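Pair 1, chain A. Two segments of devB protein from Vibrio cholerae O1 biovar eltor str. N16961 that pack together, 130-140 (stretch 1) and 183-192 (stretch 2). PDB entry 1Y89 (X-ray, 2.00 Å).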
# COMPACT_ATOMS: atom_id res chain seq x y z
N PRO A 130 -4.93 -11.20 -22.06
CA PRO A 130 -5.86 -11.21 -20.92
C PRO A 130 -5.30 -10.35 -19.79
O PRO A 130 -4.09 -10.45 -19.44
CB PRO A 130 -5.87 -12.68 -20.48
CG PRO A 130 -4.71 -13.32 -21.16
CD PRO A 130 -4.50 -12.56 -22.43
N VAL A 131 -6.18 -9.53 -19.22
CA VAL A 131 -5.79 -8.62 -18.16
C VAL A 131 -6.27 -9.20 -16.80
O VAL A 131 -7.46 -9.17 -16.47
CB VAL A 131 -6.33 -7.21 -18.42
CG1 VAL A 131 -6.05 -6.26 -17.19
CG2 VAL A 131 -5.73 -6.65 -19.75
N PHE A 132 -5.36 -9.78 -16.04
CA PHE A 132 -5.72 -10.28 -14.72
C PHE A 132 -6.00 -9.13 -13.78
O PHE A 132 -5.34 -8.07 -13.83
CB PHE A 132 -4.62 -11.21 -14.15
CG PHE A 132 -4.77 -12.63 -14.64
CD1 PHE A 132 -4.34 -12.99 -15.92
CD2 PHE A 132 -5.40 -13.59 -13.85
CE1 PHE A 132 -4.52 -14.29 -16.41
CE2 PHE A 132 -5.60 -14.90 -14.30
CZ PHE A 132 -5.16 -15.27 -15.56
N ASP A 133 -6.99 -9.34 -12.93
CA ASP A 133 -7.26 -8.38 -11.85
C ASP A 133 -6.16 -8.44 -10.81
O ASP A 133 -5.79 -7.41 -10.23
CB ASP A 133 -8.62 -8.65 -11.21
CG ASP A 133 -9.76 -8.39 -12.17
OD1 ASP A 133 -10.13 -7.21 -12.35
OD2 ASP A 133 -10.26 -9.37 -12.76
N TRP A 134 -5.61 -9.64 -10.58
CA TRP A 134 -4.65 -9.82 -9.50
C TRP A 134 -3.85 -11.08 -9.73
O TRP A 134 -4.42 -12.18 -9.96
CB TRP A 134 -5.39 -9.96 -8.17
CG TRP A 134 -4.51 -9.77 -6.93
CD1 TRP A 134 -3.23 -9.26 -6.88
CD2 TRP A 134 -4.90 -10.03 -5.57
NE1 TRP A 134 -2.80 -9.20 -5.56
CE2 TRP A 134 -3.81 -9.65 -4.74
CE3 TRP A 134 -6.07 -10.56 -4.98
CZ2 TRP A 134 -3.86 -9.77 -3.33
CZ3 TRP A 134 -6.12 -10.67 -3.58
CH2 TRP A 134 -5.02 -10.28 -2.77
N ILE A 135 -2.53 -10.96 -9.67
CA ILE A 135 -1.67 -12.13 -9.78
C ILE A 135 -0.83 -12.16 -8.51
O ILE A 135 -0.10 -11.18 -8.21
CB ILE A 135 -0.77 -12.07 -11.06
CG1 ILE A 135 -1.65 -11.93 -12.34
CG2 ILE A 135 0.17 -13.29 -11.14
CD1 ILE A 135 -0.82 -11.91 -13.66
N LEU A 136 -0.91 -13.28 -7.80
CA LEU A 136 -0.08 -13.52 -6.60
C LEU A 136 1.15 -14.29 -7.07
O LEU A 136 1.01 -15.33 -7.79
CB LEU A 136 -0.83 -14.41 -5.58
CG LEU A 136 -2.17 -13.83 -5.05
CD1 LEU A 136 -2.66 -14.71 -3.86
CD2 LEU A 136 -1.98 -12.43 -4.60
N LEU A 137 2.33 -13.81 -6.70
CA LEU A 137 3.58 -14.36 -7.20
C LEU A 137 4.50 -14.71 -6.06
O LEU A 137 4.42 -14.09 -4.98
CB LEU A 137 4.30 -13.36 -8.14
CG LEU A 137 3.52 -13.10 -9.43
CD1 LEU A 137 4.15 -11.89 -10.15
CD2 LEU A 137 3.56 -14.37 -10.36
N GLY A 138 5.36 -15.71 -6.31
CA GLY A 138 6.47 -16.05 -5.43
C GLY A 138 7.78 -15.48 -5.95
O GLY A 138 7.89 -15.07 -7.14
N VAL A 139 8.79 -15.48 -5.07
CA VAL A 139 10.15 -15.20 -5.52
C VAL A 139 11.10 -16.27 -4.97
O VAL A 139 11.25 -16.35 -3.77
CB VAL A 139 10.61 -13.81 -5.05
CG1 VAL A 139 12.06 -13.53 -5.53
CG2 VAL A 139 9.65 -12.75 -5.55
N GLY A 140 11.73 -17.06 -5.84
CA GLY A 140 12.62 -18.12 -5.37
C GLY A 140 13.93 -17.56 -4.87
O GLY A 140 14.21 -16.35 -5.03
N ALA A 183 0.87 -7.40 -18.14
CA ALA A 183 -0.44 -6.86 -18.52
C ALA A 183 -1.48 -6.77 -17.39
O ALA A 183 -2.56 -6.18 -17.57
CB ALA A 183 -1.00 -7.68 -19.70
N ALA A 184 -1.17 -7.39 -16.25
CA ALA A 184 -2.13 -7.48 -15.14
C ALA A 184 -2.36 -6.12 -14.45
O ALA A 184 -1.49 -5.24 -14.48
CB ALA A 184 -1.68 -8.53 -14.15
N LYS A 185 -3.54 -5.95 -13.85
CA LYS A 185 -3.83 -4.70 -13.14
C LYS A 185 -2.98 -4.58 -11.87
O LYS A 185 -2.67 -3.46 -11.42
CB LYS A 185 -5.30 -4.62 -12.77
CG LYS A 185 -6.21 -4.51 -14.02
CD LYS A 185 -7.66 -4.63 -13.59
CE LYS A 185 -8.64 -4.80 -14.80
NZ LYS A 185 -10.07 -5.12 -14.35
N ARG A 186 -2.60 -5.72 -11.31
CA ARG A 186 -1.99 -5.78 -9.99
C ARG A 186 -1.24 -7.09 -9.87
O ARG A 186 -1.83 -8.16 -10.11
CB ARG A 186 -3.07 -5.67 -8.91
CG ARG A 186 -2.52 -5.82 -7.46
CD ARG A 186 -3.69 -5.82 -6.49
NE ARG A 186 -3.21 -5.89 -5.09
CZ ARG A 186 -3.98 -6.13 -4.04
NH1 ARG A 186 -5.30 -6.34 -4.20
NH2 ARG A 186 -3.43 -6.18 -2.83
N ILE A 187 0.05 -7.03 -9.54
CA ILE A 187 0.79 -8.25 -9.25
C ILE A 187 1.45 -8.04 -7.90
O ILE A 187 1.86 -6.92 -7.58
CB ILE A 187 1.83 -8.65 -10.37
CG1 ILE A 187 3.05 -7.70 -10.35
CG2 ILE A 187 1.15 -8.63 -11.80
CD1 ILE A 187 4.18 -8.06 -11.42
N SER A 188 1.55 -9.11 -7.12
CA SER A 188 1.97 -8.99 -5.74
C SER A 188 2.93 -10.11 -5.44
O SER A 188 2.52 -11.27 -5.41
CB SER A 188 0.78 -9.08 -4.75
OG SER A 188 -0.27 -8.17 -5.09
N TYR A 189 4.19 -9.76 -5.24
CA TYR A 189 5.23 -10.73 -4.87
C TYR A 189 5.17 -10.95 -3.36
O TYR A 189 5.29 -9.99 -2.60
CB TYR A 189 6.61 -10.20 -5.24
CG TYR A 189 6.84 -10.11 -6.73
CD1 TYR A 189 7.12 -11.27 -7.47
CD2 TYR A 189 6.84 -8.86 -7.39
CE1 TYR A 189 7.35 -11.22 -8.83
CE2 TYR A 189 7.07 -8.78 -8.79
CZ TYR A 189 7.34 -9.97 -9.48
OH TYR A 189 7.57 -9.96 -10.84
N LEU A 190 4.92 -12.20 -2.95
CA LEU A 190 4.67 -12.52 -1.55
C LEU A 190 5.95 -13.19 -1.07
O LEU A 190 6.26 -14.33 -1.46
CB LEU A 190 3.47 -13.47 -1.41
CG LEU A 190 2.18 -13.03 -2.13
CD1 LEU A 190 1.04 -14.07 -1.87
CD2 LEU A 190 1.76 -11.57 -1.70
N VAL A 191 6.71 -12.46 -0.25
CA VAL A 191 8.10 -12.85 0.03
C VAL A 191 8.31 -12.81 1.53
O VAL A 191 8.55 -11.73 2.08
CB VAL A 191 9.10 -11.91 -0.67
CG1 VAL A 191 10.53 -12.43 -0.49
CG2 VAL A 191 8.77 -11.81 -2.18
N LEU A 192 8.21 -13.98 2.16
CA LEU A 192 8.22 -14.11 3.60
C LEU A 192 9.36 -14.97 4.11
O LEU A 192 9.74 -15.96 3.47
CB LEU A 192 6.89 -14.69 4.10
CG LEU A 192 5.75 -13.67 4.25
CD1 LEU A 192 5.41 -12.91 2.99
CD2 LEU A 192 4.51 -14.35 4.80
O HOH W 1 8.21 -16.06 -2.31

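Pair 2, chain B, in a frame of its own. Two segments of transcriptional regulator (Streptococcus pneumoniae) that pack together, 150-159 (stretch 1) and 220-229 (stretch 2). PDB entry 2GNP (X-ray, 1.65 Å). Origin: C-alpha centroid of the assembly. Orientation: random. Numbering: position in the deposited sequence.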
# COMPACT_ATOMS: atom_id res chain seq x y z
N ASP B 150 2.45 16.26 3.32
CA ASP B 150 1.14 16.87 3.20
C ASP B 150 0.24 16.30 2.09
O ASP B 150 -0.58 17.01 1.45
CB ASP B 150 1.27 18.41 3.19
CG ASP B 150 1.51 18.93 1.86
OD1 ASP B 150 2.30 18.30 1.12
OD2 ASP B 150 0.86 19.95 1.52
N LEU B 151 0.33 14.98 1.91
CA LEU B 151 -0.57 14.32 0.96
C LEU B 151 -1.98 14.27 1.50
O LEU B 151 -2.23 14.19 2.71
CB LEU B 151 -0.12 12.91 0.71
CG LEU B 151 1.21 12.86 -0.08
CD1 LEU B 151 1.55 11.34 -0.17
CD2 LEU B 151 1.20 13.54 -1.45
N ASP B 152 -2.93 14.33 0.57
CA ASP B 152 -4.34 14.16 0.91
C ASP B 152 -4.77 12.68 0.92
O ASP B 152 -5.57 12.28 1.76
CB ASP B 152 -5.22 14.90 -0.10
CG ASP B 152 -5.02 16.39 -0.01
OD1 ASP B 152 -5.41 16.98 1.03
OD2 ASP B 152 -4.39 16.97 -0.90
N ILE B 153 -4.28 11.93 -0.06
CA ILE B 153 -4.68 10.52 -0.21
C ILE B 153 -3.41 9.74 -0.47
O ILE B 153 -2.50 10.26 -1.09
CB ILE B 153 -5.59 10.33 -1.40
CG1 ILE B 153 -6.92 11.08 -1.13
CG2 ILE B 153 -5.78 8.82 -1.70
CD1 ILE B 153 -7.78 11.11 -2.44
N ALA B 154 -3.33 8.55 0.11
CA ALA B 154 -2.29 7.57 -0.31
C ALA B 154 -3.06 6.35 -0.78
O ALA B 154 -4.06 6.00 -0.18
CB ALA B 154 -1.44 7.19 0.85
N VAL B 155 -2.54 5.69 -1.81
CA VAL B 155 -3.11 4.42 -2.35
C VAL B 155 -1.99 3.43 -2.33
O VAL B 155 -1.02 3.64 -3.03
CB VAL B 155 -3.69 4.60 -3.77
CG1 VAL B 155 -4.57 3.35 -4.18
CG2 VAL B 155 -4.59 5.91 -3.79
N VAL B 156 -2.18 2.31 -1.61
CA VAL B 156 -1.05 1.38 -1.37
C VAL B 156 -1.54 -0.10 -1.42
O VAL B 156 -2.71 -0.42 -1.13
CB VAL B 156 -0.38 1.63 0.00
CG1 VAL B 156 0.12 3.07 0.11
CG2 VAL B 156 -1.31 1.23 1.19
N GLY B 157 -0.65 -0.97 -1.85
CA GLY B 157 -0.83 -2.41 -1.62
C GLY B 157 -0.10 -2.78 -0.31
O GLY B 157 0.58 -1.94 0.31
N ILE B 158 -0.21 -4.04 0.09
CA ILE B 158 0.48 -4.55 1.30
C ILE B 158 1.15 -5.83 0.85
O ILE B 158 0.49 -6.73 0.28
CB ILE B 158 -0.51 -4.84 2.47
CG1 ILE B 158 -1.13 -3.51 3.01
CG2 ILE B 158 0.22 -5.64 3.61
CD1 ILE B 158 -2.36 -3.73 3.97
N GLY B 159 2.47 -5.93 1.10
CA GLY B 159 3.21 -7.15 0.74
C GLY B 159 3.41 -8.07 1.94
O GLY B 159 3.33 -7.64 3.10
N ASN B 220 -0.33 9.38 9.02
CA ASN B 220 -0.98 10.66 9.29
C ASN B 220 -1.63 11.30 8.06
O ASN B 220 -2.20 12.40 8.17
CB ASN B 220 0.05 11.59 9.94
CG ASN B 220 0.20 11.29 11.43
OD1 ASN B 220 -0.65 11.75 12.21
ND2 ASN B 220 1.25 10.52 11.85
N ILE B 221 -1.55 10.61 6.91
CA ILE B 221 -2.30 11.05 5.71
C ILE B 221 -3.79 10.97 6.02
O ILE B 221 -4.26 9.95 6.54
CB ILE B 221 -1.93 10.19 4.46
CG1 ILE B 221 -0.48 10.50 4.10
CG2 ILE B 221 -2.93 10.48 3.30
CD1 ILE B 221 0.16 9.60 3.01
N PRO B 222 -4.56 12.02 5.67
CA PRO B 222 -6.00 11.98 5.97
C PRO B 222 -6.77 10.80 5.43
O PRO B 222 -7.65 10.26 6.13
CB PRO B 222 -6.52 13.29 5.37
CG PRO B 222 -5.36 14.20 5.36
CD PRO B 222 -4.14 13.35 5.14
N GLN B 223 -6.50 10.40 4.17
CA GLN B 223 -7.20 9.22 3.63
C GLN B 223 -6.15 8.28 3.05
O GLN B 223 -5.49 8.62 2.10
CB GLN B 223 -8.23 9.62 2.58
CG GLN B 223 -9.50 10.35 3.11
CD GLN B 223 -10.13 9.61 4.21
OE1 GLN B 223 -10.14 8.36 4.22
NE2 GLN B 223 -10.68 10.35 5.19
N SER B 224 -5.95 7.14 3.68
CA SER B 224 -4.95 6.18 3.18
C SER B 224 -5.65 4.88 2.91
O SER B 224 -6.20 4.23 3.81
CB SER B 224 -3.81 5.97 4.18
OG SER B 224 -4.34 5.73 5.49
N LEU B 225 -5.60 4.48 1.66
CA LEU B 225 -6.39 3.35 1.17
C LEU B 225 -5.45 2.23 0.86
O LEU B 225 -4.60 2.38 -0.04
CB LEU B 225 -7.15 3.75 -0.09
CG LEU B 225 -7.85 2.68 -0.96
CD1 LEU B 225 -8.92 2.00 -0.07
CD2 LEU B 225 -8.53 3.32 -2.24
N ALA B 226 -5.60 1.09 1.55
CA ALA B 226 -4.86 -0.10 1.18
C ALA B 226 -5.83 -1.09 0.55
O ALA B 226 -6.92 -1.29 1.07
CB ALA B 226 -4.19 -0.72 2.42
N VAL B 227 -5.42 -1.71 -0.56
CA VAL B 227 -6.20 -2.80 -1.15
C VAL B 227 -5.36 -4.06 -1.09
O VAL B 227 -4.21 -4.10 -1.65
CB VAL B 227 -6.54 -2.45 -2.63
CG1 VAL B 227 -7.44 -3.55 -3.21
CG2 VAL B 227 -7.21 -1.09 -2.71
N ALA B 228 -5.85 -5.08 -0.38
CA ALA B 228 -4.98 -6.23 -0.10
C ALA B 228 -5.81 -7.43 0.35
O ALA B 228 -6.70 -7.28 1.20
CB ALA B 228 -3.93 -5.84 1.01
N TYR B 229 -5.53 -8.60 -0.24
CA TYR B 229 -6.25 -9.79 0.15
C TYR B 229 -5.42 -11.04 -0.12
O TYR B 229 -4.40 -10.98 -0.83
CB TYR B 229 -7.59 -9.86 -0.55
CG TYR B 229 -7.49 -10.12 -2.03
CD1 TYR B 229 -7.20 -9.08 -2.93
CD2 TYR B 229 -7.68 -11.42 -2.53
CE1 TYR B 229 -7.10 -9.33 -4.32
CE2 TYR B 229 -7.58 -11.68 -3.90
CZ TYR B 229 -7.30 -10.62 -4.79
OH TYR B 229 -7.18 -10.90 -6.16
O HOH W 2 -1.91 -5.54 -1.88

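The sharpest difference lies on one face of the sheet, at A:Trp134 and A:Arg186 in pair 1 against B:Ile153 and B:Gln223 in pair 2. In pair 1 the guanidinium of A:Arg186 lies flat on A:Trp134, centres 3.9 Å apart and planes at 12°, while A:Arg186 CD sits over the five-membered ring. A:Trp134 NE1 and A:Arg186 NE come within 3.4 Å, but both are donors; the indole proton goes instead to A:Ser188, with A:Trp134 NE1 to A:Ser188 OG at 2.8 Å and 167°. In pair 2 the same backbone positions carry a plain aliphatic approach, B:Ile153 CG1 to B:Gln223 CB at 4.2 Å, and the end of B:Gln223 leads away. The side-chain centres accordingly diverge, although the CA atoms of these positions superpose within 0.6 Å.

The common frame is two parallel strands whose axes approach to 4.7 Å in both pairs, with N-to-C directions at 19° in pair 1 and 10° in pair 2; 14 central residues superpose with an RMSD of 0.6 Å. The hydrogen-bond ladder follows the same register. A:Ile135 N to A:Arg186 O (2.9 Å) matches B:Ala154 N to B:Gln223 O (2.9 Å), and A:Leu190 N to A:Leu137 O (2.8 Å) matches B:Val227 N to B:Val156 O (3.1 Å). Past the last direct rung a water sits between the stretches in each: water 1 accepts from A:Val139 N (2.9 Å) and lies 2.7 Å from A:Leu190 O; water 2 accepts from B:Ile158 N (3.0 Å) and donates to B:Val227 O (2.7 Å).

On the face of A:Ile135 and A:Leu137, bulk is exchanged across the interface. A:Ile135 CD1 reaches A:Ala184 CB at 3.5 Å; at the matched positions the long side chain is on the other stretch, and B:Ile221 CD1 meets B:Ala154 CB at 3.6 Å. Further along, A:Tyr189 takes both A:Leu137 (CD1 to A:Tyr189 CE1, 3.5 Å) and A:Val139 (CG2 to A:Tyr189 CD1, 3.5 Å). Its counterpart B:Ala226 is small, yet B:Val156 CG2 and B:Ile158 CD1 still close on B:Ala226 CB at 3.7 and 3.8 Å.

Before the strands, A:Asp133 and B:Asp152 nearly coincide, with side-chain centres 0.5 Å apart. Only A:Asp133 forms a salt bridge across the contact, OD1 to A:Lys185 NZ at 2.9 Å; the position of A:Lys185 is taken by B:Pro222, which carries no charge. The two stretches bury 926 Å² in pair 1 and 623 Å² in pair 2; A:Trp134, A:Arg186 and A:Lys185 are each covered more than their counterparts B:Ile153, B:Gln223 and B:Pro222.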